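Local coordinates for conserved lipoprotein, putative (Clostridium novyi, PDB 4L1N) that is of unknown function but is probably a membrane-attached lipoprotein of the DUF4652 family, grouped with the beta-propeller clan, at residues 71-76 and 126-131; 77-82 and 121-126; 105-110 and 151-156. All coordinates share one frame; numbering follows the deposited sequence.

Contact 1 (71-76 and 126-131); sequences NSSNNK and FDDNNL
S73 and D128 form the main polar link: S73 OG donates to D128 OD1 over 2.8 Å, on the syn side of the carboxylate and slightly out of its plane. The same oxygen takes a weak bond from N74 N, at 3.3 Å and 138°. The flat end of N74 then lies over the D128 carboxylate, the amide and carboxylate planes stacked only 23° apart, with N74 ND2 beside D128 CB; chi1 64° puts N74 CG between its backbone N and carbonyl carbon, where it lies 3.3 Å from D128 OD1. N74 OD1 is gripped from opposite faces of its plane, by S72 OG at 2.8 Å and by K76 N at 3.2 Å. Across the contact, N130 ND2 donates to D127 OD1 over 2.7 Å. That oxygen also accepts from the backbone N of N129, shaping the bend that carries D128. S72 also touches W125 and F77. Two tight turns at the surface thus meet through one aspartate: a type I turn from S72 to N75, with an Asx turn at N74, and the Asx turn at D127 in the hairpin connection between strands 118-125 and 130-137.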
ATOM      1  N   ASN A  71      -4.424 -12.603   3.058  1.00 73.21           N
ATOM      2  CA  ASN A  71      -5.028 -12.803   4.366  1.00 74.53           C
ATOM      3  C   ASN A  71      -4.140 -12.298   5.489  1.00 78.50           C
ATOM      4  O   ASN A  71      -2.914 -12.312   5.367  1.00 77.43           O
ATOM      5  CB  ASN A  71      -5.281 -14.282   4.571  1.00 77.08           C
ATOM      6  CG  ASN A  71      -6.707 -14.692   4.409  1.00 83.94           C
ATOM      7  OD1 ASN A  71      -7.365 -14.402   3.402  1.00 74.51           O
ATOM      8  ND2 ASN A  71      -7.193 -15.423   5.388  1.00 73.06           N
ATOM      9  N   SER A  72      -4.757 -11.896   6.604  1.00 76.24           N
ATOM     10  CA  SER A  72      -4.050 -11.482   7.811  1.00 75.99           C
ATOM     11  C   SER A  72      -3.393 -12.730   8.435  1.00 83.19           C
ATOM     12  O   SER A  72      -3.836 -13.850   8.145  1.00 85.80           O
ATOM     13  CB  SER A  72      -5.033 -10.830   8.777  1.00 81.35           C
ATOM     14  OG  SER A  72      -4.408 -10.484   9.999  1.00 95.66           O
ATOM     15  N   SER A  73      -2.352 -12.562   9.282  1.00 79.02           N
ATOM     16  CA  SER A  73      -1.689 -13.728   9.903  1.00 80.71           C
ATOM     17  C   SER A  73      -2.670 -14.579  10.736  1.00 86.56           C
ATOM     18  O   SER A  73      -2.628 -15.801  10.627  1.00 89.29           O
ATOM     19  CB  SER A  73      -0.500 -13.303  10.762  1.00 83.64           C
ATOM     20  OG  SER A  73      -0.887 -12.896  12.064  1.00 96.72           O
ATOM     21  N   ASN A  74      -3.578 -13.930  11.509  1.00 81.25           N
ATOM     22  CA  ASN A  74      -4.587 -14.587  12.356  1.00 83.79           C
ATOM     23  C   ASN A  74      -5.808 -15.074  11.540  1.00 88.21           C
ATOM     24  O   ASN A  74      -6.746 -15.634  12.117  1.00 90.54           O
ATOM     25  CB  ASN A  74      -5.046 -13.642  13.494  1.00 82.02           C
ATOM     26  CG  ASN A  74      -5.773 -12.376  13.078  1.00105.90           C
ATOM     27  OD1 ASN A  74      -5.864 -12.004  11.898  1.00102.24           O
ATOM     28  ND2 ASN A  74      -6.304 -11.662  14.058  1.00 98.31           N
ATOM     29  N   ASN A  75      -5.800 -14.834  10.204  1.00 81.84           N
ATOM     30  CA  ASN A  75      -6.843 -15.186   9.229  1.00 81.79           C
ATOM     31  C   ASN A  75      -8.213 -14.566   9.582  1.00 85.74           C
ATOM     32  O   ASN A  75      -9.242 -15.063   9.124  1.00 87.73           O
ATOM     33  CB  ASN A  75      -6.953 -16.709   9.040  1.00 83.69           C
ATOM     34  CG  ASN A  75      -5.776 -17.315   8.312  1.00106.74           C
ATOM     35  OD1 ASN A  75      -5.378 -16.875   7.223  1.00101.95           O
ATOM     36  ND2 ASN A  75      -5.200 -18.356   8.888  1.00 99.51           N
ATOM     37  N   LYS A  76      -8.218 -13.458  10.358  1.00 80.49           N
ATOM     38  CA  LYS A  76      -9.434 -12.728  10.751  1.00 80.96           C
ATOM     39  C   LYS A  76      -9.821 -11.743   9.650  1.00 82.96           C
ATOM     40  O   LYS A  76     -11.004 -11.503   9.420  1.00 84.70           O
ATOM     41  CB  LYS A  76      -9.216 -11.986  12.086  1.00 83.34           C
ATOM     42  CG  LYS A  76     -10.467 -11.371  12.716  1.00103.17           C
ATOM     43  CD  LYS A  76     -10.107 -10.421  13.864  1.00114.15           C
ATOM     44  CE  LYS A  76     -11.304  -9.974  14.675  1.00126.12           C
ATOM     45  NZ  LYS A  76     -11.335 -10.602  16.029  1.00136.71           N
ATOM     46  N   PHE A 126       1.361  -5.781   8.334  1.00 52.41           N
ATOM     47  CA  PHE A 126       2.366  -5.347   9.311  1.00 50.79           C
ATOM     48  C   PHE A 126       2.149  -6.123  10.610  1.00 58.91           C
ATOM     49  O   PHE A 126       3.108  -6.590  11.223  1.00 61.18           O
ATOM     50  CB  PHE A 126       2.298  -3.824   9.543  1.00 50.47           C
ATOM     51  CG  PHE A 126       3.290  -3.299  10.548  1.00 51.32           C
ATOM     52  CD1 PHE A 126       2.963  -3.221  11.896  1.00 56.00           C
ATOM     53  CD2 PHE A 126       4.555  -2.890  10.150  1.00 52.35           C
ATOM     54  CE1 PHE A 126       3.892  -2.767  12.830  1.00 57.29           C
ATOM     55  CE2 PHE A 126       5.487  -2.432  11.085  1.00 55.50           C
ATOM     56  CZ  PHE A 126       5.145  -2.367  12.417  1.00 55.41           C
ATOM     57  N   ASP A 127       0.890  -6.216  11.039  1.00 56.30           N
ATOM     58  CA  ASP A 127       0.418  -6.960  12.200  1.00 58.59           C
ATOM     59  C   ASP A 127      -1.078  -7.302  11.945  1.00 65.71           C
ATOM     60  O   ASP A 127      -1.516  -7.249  10.798  1.00 63.25           O
ATOM     61  CB  ASP A 127       0.698  -6.226  13.542  1.00 60.68           C
ATOM     62  CG  ASP A 127       0.099  -4.844  13.769  1.00 69.48           C
ATOM     63  OD1 ASP A 127      -0.975  -4.551  13.187  1.00 70.15           O
ATOM     64  OD2 ASP A 127       0.656  -4.086  14.604  1.00 72.38           O
ATOM     65  N   ASP A 128      -1.846  -7.679  12.968  1.00 68.10           N
ATOM     66  CA  ASP A 128      -3.239  -8.092  12.747  1.00 70.98           C
ATOM     67  C   ASP A 128      -4.207  -6.917  12.594  1.00 75.40           C
ATOM     68  O   ASP A 128      -5.383  -7.149  12.292  1.00 77.82           O
ATOM     69  CB  ASP A 128      -3.720  -9.037  13.867  1.00 76.78           C
ATOM     70  CG  ASP A 128      -2.879 -10.299  13.992  1.00 93.27           C
ATOM     71  OD1 ASP A 128      -2.784 -11.055  12.993  1.00 93.40           O
ATOM     72  OD2 ASP A 128      -2.311 -10.525  15.082  1.00102.98           O
ATOM     73  N   ASN A 129      -3.725  -5.669  12.749  1.00 69.15           N
ATOM     74  CA  ASN A 129      -4.585  -4.488  12.650  1.00 67.82           C
ATOM     75  C   ASN A 129      -4.067  -3.444  11.686  1.00 66.68           C
ATOM     76  O   ASN A 129      -4.778  -2.478  11.419  1.00 65.50           O
ATOM     77  CB  ASN A 129      -4.769  -3.847  14.022  1.00 72.58           C
ATOM     78  CG  ASN A 129      -5.366  -4.776  15.037  1.00101.60           C
ATOM     79  OD1 ASN A 129      -6.512  -5.240  14.909  1.00 95.91           O
ATOM     80  ND2 ASN A 129      -4.575  -5.099  16.044  1.00 97.55           N
ATOM     81  N   ASN A 130      -2.843  -3.613  11.169  1.00 61.07           N
ATOM     82  CA  ASN A 130      -2.255  -2.638  10.252  1.00 57.59           C
ATOM     83  C   ASN A 130      -1.672  -3.282   9.012  1.00 58.84           C
ATOM     84  O   ASN A 130      -1.236  -4.433   9.046  1.00 58.78           O
ATOM     85  CB  ASN A 130      -1.151  -1.829  10.950  1.00 54.74           C
ATOM     86  CG  ASN A 130      -1.564  -1.184  12.242  1.00 62.94           C
ATOM     87  OD1 ASN A 130      -2.046  -0.059  12.281  1.00 54.76           O
ATOM     88  ND2 ASN A 130      -1.362  -1.881  13.335  1.00 56.24           N
ATOM     89  N   LEU A 131      -1.602  -2.492   7.934  1.00 53.41           N
ATOM     90  CA  LEU A 131      -0.992  -2.855   6.661  1.00 51.55           C
ATOM     91  C   LEU A 131       0.283  -2.056   6.416  1.00 55.12           C
ATOM     92  O   LEU A 131       0.477  -0.978   6.991  1.00 55.82           O
ATOM     93  CB  LEU A 131      -1.948  -2.570   5.484  1.00 50.93           C
ATOM     94  CG  LEU A 131      -3.173  -3.439   5.269  1.00 56.16           C
ATOM     95  CD1 LEU A 131      -4.152  -2.729   4.396  1.00 54.74           C
ATOM     96  CD2 LEU A 131      -2.808  -4.768   4.636  1.00 59.78           C
TER

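Contact 2 (77-82 and 121-126); sequences FSACIE and KYIDWF
The W125 indole meets strand 77-82 through the rim of its six-membered ring. W125 CH2 lies 3.6 Å from F77 CB and W125 CZ2 3.9 Å from A79 CB, both oblique to the ring, while the S78 carbonyl carbon stands at the edge near the ring plane, 4.0 Å from W125 CZ2. NE1, one atom round from CZ2 past CE2, donates to K70 O, and L131 of the neighbouring strand packs on the ring. F77 touches with its CB, its ring leading away toward I153. The two strands run antiparallel (179°) with axes 7.5 Å apart and share no backbone hydrogen bond. They belong near the two ends of one antiparallel sheet, which must curl for them to face each other; the backbones of A79 and I81 bond instead to K70 and T67, in the segment preceding strand 77-82. Further along, I123 CD1 reaches A79 CB at 3.7 Å and also lies by C80 N. With I123 CG1 between backbone N and carbonyl carbon (chi1 72°), CG1 and CG2 both lie against I81. I81 and I123 pass side by side, pointing opposite ways, I81 CD1 coming 3.9 Å from I123 CG2 and passing on to K121 O at 3.8 Å. I123 also touches V133 of the adjoining strand 130-137 and I96 of strand 95-100, which pairs with 77-82. On the outward side, D124 OD1 accepts from W125 N at 2.8 Å.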
ATOM      1  N   PHE A  77      -8.821 -11.188   8.970  1.00 76.37           N
ATOM      2  CA  PHE A  77      -9.003 -10.207   7.916  1.00 73.71           C
ATOM      3  C   PHE A  77      -8.339 -10.620   6.607  1.00 75.74           C
ATOM      4  O   PHE A  77      -7.517 -11.538   6.575  1.00 76.70           O
ATOM      5  CB  PHE A  77      -8.430  -8.847   8.360  1.00 73.17           C
ATOM      6  CG  PHE A  77      -9.102  -8.220   9.554  1.00 76.06           C
ATOM      7  CD1 PHE A  77     -10.400  -7.724   9.464  1.00 80.19           C
ATOM      8  CD2 PHE A  77      -8.426  -8.085  10.760  1.00 78.98           C
ATOM      9  CE1 PHE A  77     -11.024  -7.144  10.572  1.00 82.32           C
ATOM     10  CE2 PHE A  77      -9.051  -7.508  11.870  1.00 83.19           C
ATOM     11  CZ  PHE A  77     -10.346  -7.040  11.767  1.00 81.90           C
ATOM     12  N   SER A  78      -8.699  -9.912   5.532  1.00 69.40           N
ATOM     13  CA  SER A  78      -8.157 -10.056   4.193  1.00 67.41           C
ATOM     14  C   SER A  78      -8.199  -8.701   3.498  1.00 69.70           C
ATOM     15  O   SER A  78      -9.108  -7.906   3.753  1.00 70.61           O
ATOM     16  CB  SER A  78      -8.915 -11.109   3.401  1.00 72.47           C
ATOM     17  OG  SER A  78      -8.093 -11.568   2.342  1.00 80.51           O
ATOM     18  N   ALA A  79      -7.193  -8.418   2.660  1.00 63.62           N
ATOM     19  CA  ALA A  79      -7.065  -7.155   1.945  1.00 61.05           C
ATOM     20  C   ALA A  79      -6.548  -7.360   0.515  1.00 63.49           C
ATOM     21  O   ALA A  79      -5.932  -8.387   0.229  1.00 63.82           O
ATOM     22  CB  ALA A  79      -6.135  -6.225   2.704  1.00 59.68           C
ATOM     23  N   CYS A  80      -6.809  -6.370  -0.377  1.00 57.80           N
ATOM     24  CA  CYS A  80      -6.381  -6.302  -1.781  1.00 56.18           C
ATOM     25  C   CYS A  80      -6.494  -4.854  -2.282  1.00 58.84           C
ATOM     26  O   CYS A  80      -7.050  -4.010  -1.570  1.00 58.23           O
ATOM     27  CB  CYS A  80      -7.190  -7.261  -2.655  1.00 58.61           C
ATOM     28  SG  CYS A  80      -8.901  -6.733  -2.974  1.00 64.34           S
ATOM     29  N   ILE A  81      -5.980  -4.573  -3.507  1.00 54.52           N
ATOM     30  CA  ILE A  81      -6.072  -3.255  -4.145  1.00 53.42           C
ATOM     31  C   ILE A  81      -6.981  -3.400  -5.356  1.00 61.70           C
ATOM     32  O   ILE A  81      -6.582  -4.054  -6.323  1.00 62.25           O
ATOM     33  CB  ILE A  81      -4.692  -2.639  -4.535  1.00 53.74           C
ATOM     34  CG1 ILE A  81      -3.757  -2.476  -3.334  1.00 51.01           C
ATOM     35  CG2 ILE A  81      -4.869  -1.302  -5.288  1.00 54.95           C
ATOM     36  CD1 ILE A  81      -2.354  -2.610  -3.681  1.00 53.01           C
ATOM     37  N   GLU A  82      -8.186  -2.777  -5.309  1.00 59.59           N
ATOM     38  CA  GLU A  82      -9.170  -2.778  -6.384  1.00 61.63           C
ATOM     39  C   GLU A  82      -8.957  -1.582  -7.318  1.00 67.25           C
ATOM     40  O   GLU A  82      -8.697  -0.478  -6.843  1.00 66.38           O
ATOM     41  CB  GLU A  82     -10.601  -2.783  -5.791  1.00 64.62           C
ATOM     42  CG  GLU A  82     -11.761  -2.426  -6.728  1.00 74.50           C
ATOM     43  CD  GLU A  82     -12.111  -3.342  -7.892  1.00 91.57           C
ATOM     44  OE1 GLU A  82     -11.359  -4.310  -8.144  1.00 83.70           O
ATOM     45  OE2 GLU A  82     -13.137  -3.081  -8.567  1.00 81.15           O
ATOM     46  N   LYS A 121      -0.053   1.291  -4.125  1.00 44.34           N
ATOM     47  CA  LYS A 121       0.572   0.520  -5.206  1.00 43.96           C
ATOM     48  C   LYS A 121       0.903  -0.919  -4.766  1.00 51.14           C
ATOM     49  O   LYS A 121       0.806  -1.833  -5.590  1.00 53.49           O
ATOM     50  CB  LYS A 121       1.838   1.240  -5.712  1.00 44.01           C
ATOM     51  CG  LYS A 121       2.559   0.589  -6.881  1.00 56.95           C
ATOM     52  CD  LYS A 121       1.731   0.465  -8.154  1.00 60.79           C
ATOM     53  CE  LYS A 121       2.486   0.936  -9.358  1.00 65.16           C
ATOM     54  NZ  LYS A 121       1.562   1.537 -10.348  1.00 85.74           N
ATOM     55  N   TYR A 122       1.334  -1.109  -3.499  1.00 46.87           N
ATOM     56  CA  TYR A 122       1.679  -2.412  -2.906  1.00 46.33           C
ATOM     57  C   TYR A 122       1.226  -2.431  -1.460  1.00 52.11           C
ATOM     58  O   TYR A 122       1.427  -1.452  -0.738  1.00 51.42           O
ATOM     59  CB  TYR A 122       3.190  -2.746  -3.009  1.00 45.15           C
ATOM     60  CG  TYR A 122       3.572  -4.082  -2.386  1.00 45.36           C
ATOM     61  CD1 TYR A 122       3.924  -4.174  -1.041  1.00 46.58           C
ATOM     62  CD2 TYR A 122       3.573  -5.251  -3.138  1.00 46.35           C
ATOM     63  CE1 TYR A 122       4.226  -5.402  -0.453  1.00 48.63           C
ATOM     64  CE2 TYR A 122       3.862  -6.486  -2.558  1.00 45.36           C
ATOM     65  CZ  TYR A 122       4.191  -6.559  -1.216  1.00 54.65           C
ATOM     66  OH  TYR A 122       4.478  -7.777  -0.632  1.00 58.60           O
ATOM     67  N   ILE A 123       0.593  -3.543  -1.049  1.00 49.62           N
ATOM     68  CA  ILE A 123       0.129  -3.721   0.313  1.00 49.79           C
ATOM     69  C   ILE A 123       0.495  -5.121   0.803  1.00 55.62           C
ATOM     70  O   ILE A 123       0.492  -6.087   0.034  1.00 55.73           O
ATOM     71  CB  ILE A 123      -1.402  -3.422   0.512  1.00 54.35           C
ATOM     72  CG1 ILE A 123      -2.326  -4.501  -0.111  1.00 55.60           C
ATOM     73  CG2 ILE A 123      -1.800  -1.990   0.095  1.00 54.85           C
ATOM     74  CD1 ILE A 123      -3.606  -4.654   0.527  1.00 54.45           C
ATOM     75  N   ASP A 124       0.818  -5.211   2.095  1.00 53.77           N
ATOM     76  CA  ASP A 124       1.074  -6.442   2.836  1.00 55.37           C
ATOM     77  C   ASP A 124       0.838  -6.174   4.305  1.00 60.50           C
ATOM     78  O   ASP A 124       0.741  -5.012   4.700  1.00 61.31           O
ATOM     79  CB  ASP A 124       2.453  -7.027   2.585  1.00 56.81           C
ATOM     80  CG  ASP A 124       2.475  -8.544   2.604  1.00 66.91           C
ATOM     81  OD1 ASP A 124       1.537  -9.154   3.200  1.00 63.00           O
ATOM     82  OD2 ASP A 124       3.437  -9.131   2.028  1.00 76.56           O
ATOM     83  N   TRP A 125       0.694  -7.228   5.111  1.00 56.13           N
ATOM     84  CA  TRP A 125       0.351  -7.055   6.516  1.00 55.30           C
ATOM     85  C   TRP A 125       1.553  -6.721   7.389  1.00 57.95           C
ATOM     86  O   TRP A 125       2.629  -7.286   7.205  1.00 59.24           O
ATOM     87  CB  TRP A 125      -0.380  -8.292   7.032  1.00 55.61           C
ATOM     88  CG  TRP A 125      -1.736  -8.444   6.411  1.00 57.12           C
ATOM     89  CD1 TRP A 125      -2.059  -9.181   5.308  1.00 60.38           C
ATOM     90  CD2 TRP A 125      -2.958  -7.826   6.853  1.00 57.67           C
ATOM     91  NE1 TRP A 125      -3.417  -9.106   5.068  1.00 60.78           N
ATOM     92  CE2 TRP A 125      -3.990  -8.274   5.997  1.00 62.32           C
ATOM     93  CE3 TRP A 125      -3.287  -6.956   7.912  1.00 58.89           C
ATOM     94  CZ2 TRP A 125      -5.320  -7.852   6.143  1.00 62.68           C
ATOM     95  CZ3 TRP A 125      -4.610  -6.556   8.065  1.00 61.15           C
ATOM     96  CH2 TRP A 125      -5.602  -6.978   7.173  1.00 62.48           C
ATOM     97  N   PHE A 126       1.361  -5.781   8.334  1.00 52.41           N
ATOM     98  CA  PHE A 126       2.366  -5.347   9.311  1.00 50.79           C
ATOM     99  C   PHE A 126       2.149  -6.123  10.610  1.00 58.91           C
ATOM    100  O   PHE A 126       3.108  -6.590  11.223  1.00 61.18           O
ATOM    101  CB  PHE A 126       2.298  -3.824   9.543  1.00 50.47           C
ATOM    102  CG  PHE A 126       3.290  -3.299  10.548  1.00 51.32           C
ATOM    103  CD1 PHE A 126       2.963  -3.221  11.896  1.00 56.00           C
ATOM    104  CD2 PHE A 126       4.555  -2.890  10.150  1.00 52.35           C
ATOM    105  CE1 PHE A 126       3.892  -2.767  12.830  1.00 57.29           C
ATOM    106  CE2 PHE A 126       5.487  -2.432  11.085  1.00 55.50           C
ATOM    107  CZ  PHE A 126       5.145  -2.367  12.417  1.00 55.41           C
TER

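Contact 3 (105-110 and 151-156); sequences SKWELD and VNIETG
W107 and I153 are joined by a hydrogen bond: W107 NE1 donates to I153 O over 2.8 Å, with 146° at the hydrogen. The acceptor lies in the indole plane, and the donor stands nearly along the C=O axis of I153 (165°). The charged partner is E154, which, bent at chi2, has OE1 over one face of the W107 indole, 4.0 Å from W107 CZ2 and displaced toward the rim. The other carboxylate oxygen, E154 OE2, makes a salt bridge with K54, which also lies in cation-pi contact with W107, so lysine, carboxylate and indole form a cluster. Strand 105-111 is separated from strand 147-152 by 49-56 and 157-160 in the order of the antiparallel sheet; the two lie three places apart, so their side-chain contact implies that the sheet is curved. The turn joining 147-152 to 157-160 is tight: N152 OD1 accepts from E154 N at 3.1 Å on a lone pair, an Asx turn, and G156 N returns to N152 O over 2.9 Å. The positive phi of G156 (77°), readily adopted by glycine, closes the turn. Apolar contacts flank the bond. W107 CZ2 lies 3.9 Å from I153 CD1, the two side chains crossing at about a right angle. L109 and V151 reach tip to tip, CD1 of L109 being 4.0 Å from CG1 of V151, with F52 touching both. L109 CD2 packs against I153 O at 3.8 Å, close to G156 CA.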
ATOM      1  N   SER A 105     -17.965  -8.718   7.135  1.00 92.90           N
ATOM      2  CA  SER A 105     -18.034  -7.275   6.866  1.00 89.28           C
ATOM      3  C   SER A 105     -17.068  -6.916   5.771  1.00 88.01           C
ATOM      4  O   SER A 105     -16.041  -7.570   5.635  1.00 87.40           O
ATOM      5  CB  SER A 105     -17.697  -6.463   8.116  1.00 91.93           C
ATOM      6  OG  SER A 105     -18.430  -6.871   9.258  1.00106.67           O
ATOM      7  N   LYS A 106     -17.379  -5.865   5.002  1.00 80.59           N
ATOM      8  CA  LYS A 106     -16.557  -5.354   3.906  1.00 75.91           C
ATOM      9  C   LYS A 106     -16.505  -3.840   3.956  1.00 76.29           C
ATOM     10  O   LYS A 106     -17.528  -3.193   4.139  1.00 77.99           O
ATOM     11  CB  LYS A 106     -17.115  -5.797   2.532  1.00 78.98           C
ATOM     12  CG  LYS A 106     -17.191  -7.299   2.288  1.00 94.14           C
ATOM     13  CD  LYS A 106     -18.233  -7.647   1.230  1.00105.84           C
ATOM     14  CE  LYS A 106     -18.511  -9.127   1.196  1.00119.41           C
ATOM     15  NZ  LYS A 106     -19.015  -9.561  -0.132  1.00132.48           N
ATOM     16  N   TRP A 107     -15.328  -3.271   3.765  1.00 69.75           N
ATOM     17  CA  TRP A 107     -15.130  -1.828   3.679  1.00 67.18           C
ATOM     18  C   TRP A 107     -13.923  -1.532   2.774  1.00 67.12           C
ATOM     19  O   TRP A 107     -13.263  -2.462   2.314  1.00 65.14           O
ATOM     20  CB  TRP A 107     -14.997  -1.169   5.061  1.00 65.27           C
ATOM     21  CG  TRP A 107     -13.737  -1.469   5.819  1.00 64.26           C
ATOM     22  CD1 TRP A 107     -12.595  -0.721   5.834  1.00 64.95           C
ATOM     23  CD2 TRP A 107     -13.569  -2.477   6.823  1.00 64.86           C
ATOM     24  NE1 TRP A 107     -11.703  -1.235   6.745  1.00 63.81           N
ATOM     25  CE2 TRP A 107     -12.275  -2.319   7.364  1.00 66.88           C
ATOM     26  CE3 TRP A 107     -14.386  -3.517   7.308  1.00 68.29           C
ATOM     27  CZ2 TRP A 107     -11.771  -3.169   8.353  1.00 66.49           C
ATOM     28  CZ3 TRP A 107     -13.879  -4.366   8.276  1.00 70.36           C
ATOM     29  CH2 TRP A 107     -12.574  -4.207   8.767  1.00 69.21           C
ATOM     30  N   GLU A 108     -13.710  -0.247   2.453  1.00 62.06           N
ATOM     31  CA  GLU A 108     -12.619   0.206   1.622  1.00 59.77           C
ATOM     32  C   GLU A 108     -11.919   1.392   2.279  1.00 62.98           C
ATOM     33  O   GLU A 108     -12.541   2.173   3.003  1.00 63.46           O
ATOM     34  CB  GLU A 108     -13.078   0.529   0.173  1.00 61.67           C
ATOM     35  CG  GLU A 108     -13.852   1.820  -0.028  1.00 70.34           C
ATOM     36  CD  GLU A 108     -14.356   2.123  -1.430  1.00 91.45           C
ATOM     37  OE1 GLU A 108     -15.109   1.303  -2.006  1.00 85.21           O
ATOM     38  OE2 GLU A 108     -14.105   3.255  -1.897  1.00 85.18           O
ATOM     39  N   LEU A 109     -10.600   1.479   2.062  1.00 57.36           N
ATOM     40  CA  LEU A 109      -9.766   2.578   2.516  1.00 54.59           C
ATOM     41  C   LEU A 109      -9.394   3.394   1.303  1.00 57.98           C
ATOM     42  O   LEU A 109      -8.750   2.887   0.378  1.00 55.94           O
ATOM     43  CB  LEU A 109      -8.514   2.095   3.248  1.00 52.52           C
ATOM     44  CG  LEU A 109      -8.647   1.421   4.598  1.00 56.72           C
ATOM     45  CD1 LEU A 109      -7.257   1.042   5.112  1.00 55.42           C
ATOM     46  CD2 LEU A 109      -9.348   2.306   5.623  1.00 57.78           C
ATOM     47  N   ASP A 110      -9.847   4.639   1.279  1.00 56.39           N
ATOM     48  CA  ASP A 110      -9.603   5.524   0.155  1.00 56.70           C
ATOM     49  C   ASP A 110      -8.681   6.630   0.509  1.00 60.67           C
ATOM     50  O   ASP A 110      -8.840   7.269   1.540  1.00 62.16           O
ATOM     51  CB  ASP A 110     -10.908   6.126  -0.357  1.00 60.85           C
ATOM     52  CG  ASP A 110     -11.721   5.205  -1.224  1.00 78.75           C
ATOM     53  OD1 ASP A 110     -11.306   4.034  -1.409  1.00 78.62           O
ATOM     54  OD2 ASP A 110     -12.768   5.654  -1.736  1.00 92.12           O
ATOM     55  N   VAL A 151      -0.450   1.506   7.849  1.00 51.74           N
ATOM     56  CA  VAL A 151      -1.832   2.015   7.808  1.00 52.17           C
ATOM     57  C   VAL A 151      -2.805   1.138   8.615  1.00 58.02           C
ATOM     58  O   VAL A 151      -2.935  -0.051   8.347  1.00 58.43           O
ATOM     59  CB  VAL A 151      -2.295   2.156   6.334  1.00 54.66           C
ATOM     60  CG1 VAL A 151      -3.731   2.674   6.243  1.00 54.97           C
ATOM     61  CG2 VAL A 151      -1.332   3.044   5.535  1.00 52.55           C
ATOM     62  N   ASN A 152      -3.507   1.749   9.582  1.00 56.33           N
ATOM     63  CA  ASN A 152      -4.521   1.105  10.420  1.00 57.43           C
ATOM     64  C   ASN A 152      -5.751   0.792   9.568  1.00 61.20           C
ATOM     65  O   ASN A 152      -6.361   1.703   9.003  1.00 59.44           O
ATOM     66  CB  ASN A 152      -4.872   2.003  11.592  1.00 58.25           C
ATOM     67  CG  ASN A 152      -5.653   1.333  12.702  1.00 79.15           C
ATOM     68  OD1 ASN A 152      -6.710   0.716  12.504  1.00 71.92           O
ATOM     69  ND2 ASN A 152      -5.171   1.504  13.916  1.00 70.08           N
ATOM     70  N   ILE A 153      -6.092  -0.506   9.454  1.00 59.63           N
ATOM     71  CA  ILE A 153      -7.179  -1.001   8.597  1.00 60.20           C
ATOM     72  C   ILE A 153      -8.547  -0.477   9.025  1.00 68.59           C
ATOM     73  O   ILE A 153      -9.481  -0.511   8.219  1.00 70.44           O
ATOM     74  CB  ILE A 153      -7.200  -2.553   8.461  1.00 63.13           C
ATOM     75  CG1 ILE A 153      -7.565  -3.275   9.767  1.00 64.64           C
ATOM     76  CG2 ILE A 153      -5.919  -3.072   7.831  1.00 61.17           C
ATOM     77  CD1 ILE A 153      -8.283  -4.544   9.574  1.00 66.74           C
ATOM     78  N   GLU A 154      -8.659   0.031  10.256  1.00 66.52           N
ATOM     79  CA  GLU A 154      -9.923   0.529  10.785  1.00 68.33           C
ATOM     80  C   GLU A 154     -10.018   2.059  10.736  1.00 72.97           C
ATOM     81  O   GLU A 154     -11.018   2.572  10.247  1.00 75.20           O
ATOM     82  CB  GLU A 154     -10.123   0.013  12.228  1.00 71.71           C
ATOM     83  CG  GLU A 154     -11.478   0.302  12.851  1.00 83.59           C
ATOM     84  CD  GLU A 154     -12.687  -0.062  12.012  1.00 98.34           C
ATOM     85  OE1 GLU A 154     -12.841  -1.253  11.657  1.00 93.53           O
ATOM     86  OE2 GLU A 154     -13.481   0.856  11.708  1.00 85.95           O
ATOM     87  N   THR A 155      -9.018   2.780  11.269  1.00 68.38           N
ATOM     88  CA  THR A 155      -9.042   4.242  11.373  1.00 68.10           C
ATOM     89  C   THR A 155      -8.479   4.961  10.127  1.00 70.70           C
ATOM     90  O   THR A 155      -8.767   6.142   9.924  1.00 72.21           O
ATOM     91  CB  THR A 155      -8.299   4.712  12.641  1.00 75.29           C
ATOM     92  OG1 THR A 155      -6.922   4.346  12.575  1.00 75.12           O
ATOM     93  CG2 THR A 155      -8.925   4.186  13.933  1.00 74.55           C
ATOM     94  N   GLY A 156      -7.679   4.278   9.324  1.00 63.79           N
ATOM     95  CA  GLY A 156      -7.089   4.890   8.142  1.00 61.37           C
ATOM     96  C   GLY A 156      -5.929   5.806   8.474  1.00 63.63           C
ATOM     97  O   GLY A 156      -5.405   6.489   7.591  1.00 60.68           O
TER

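In the fold
From the N terminus, the chain meets the turn 71-76 and then strand 77-82, which begin contacts 1 and 2. Strand 105-111 opens contact 3 before either is closed. Strand 118-125 closes contact 2 first, and the turn after it closes contact 1, so contact 2 lies within contact 1 along the chain and F126 belongs to both. Contact 3 closes last, beyond strand 147-152, and its segments alternate with those of the other two. F77 lies among all three: its O probably accepts a hydrogen bond from S72 N, and its ring touches W107 and I153. Contact 1 joins turns after strands 70-71 and 118-125, contact 2 two facing strands, contact 3 strand 105-111 to the turn after 147-152.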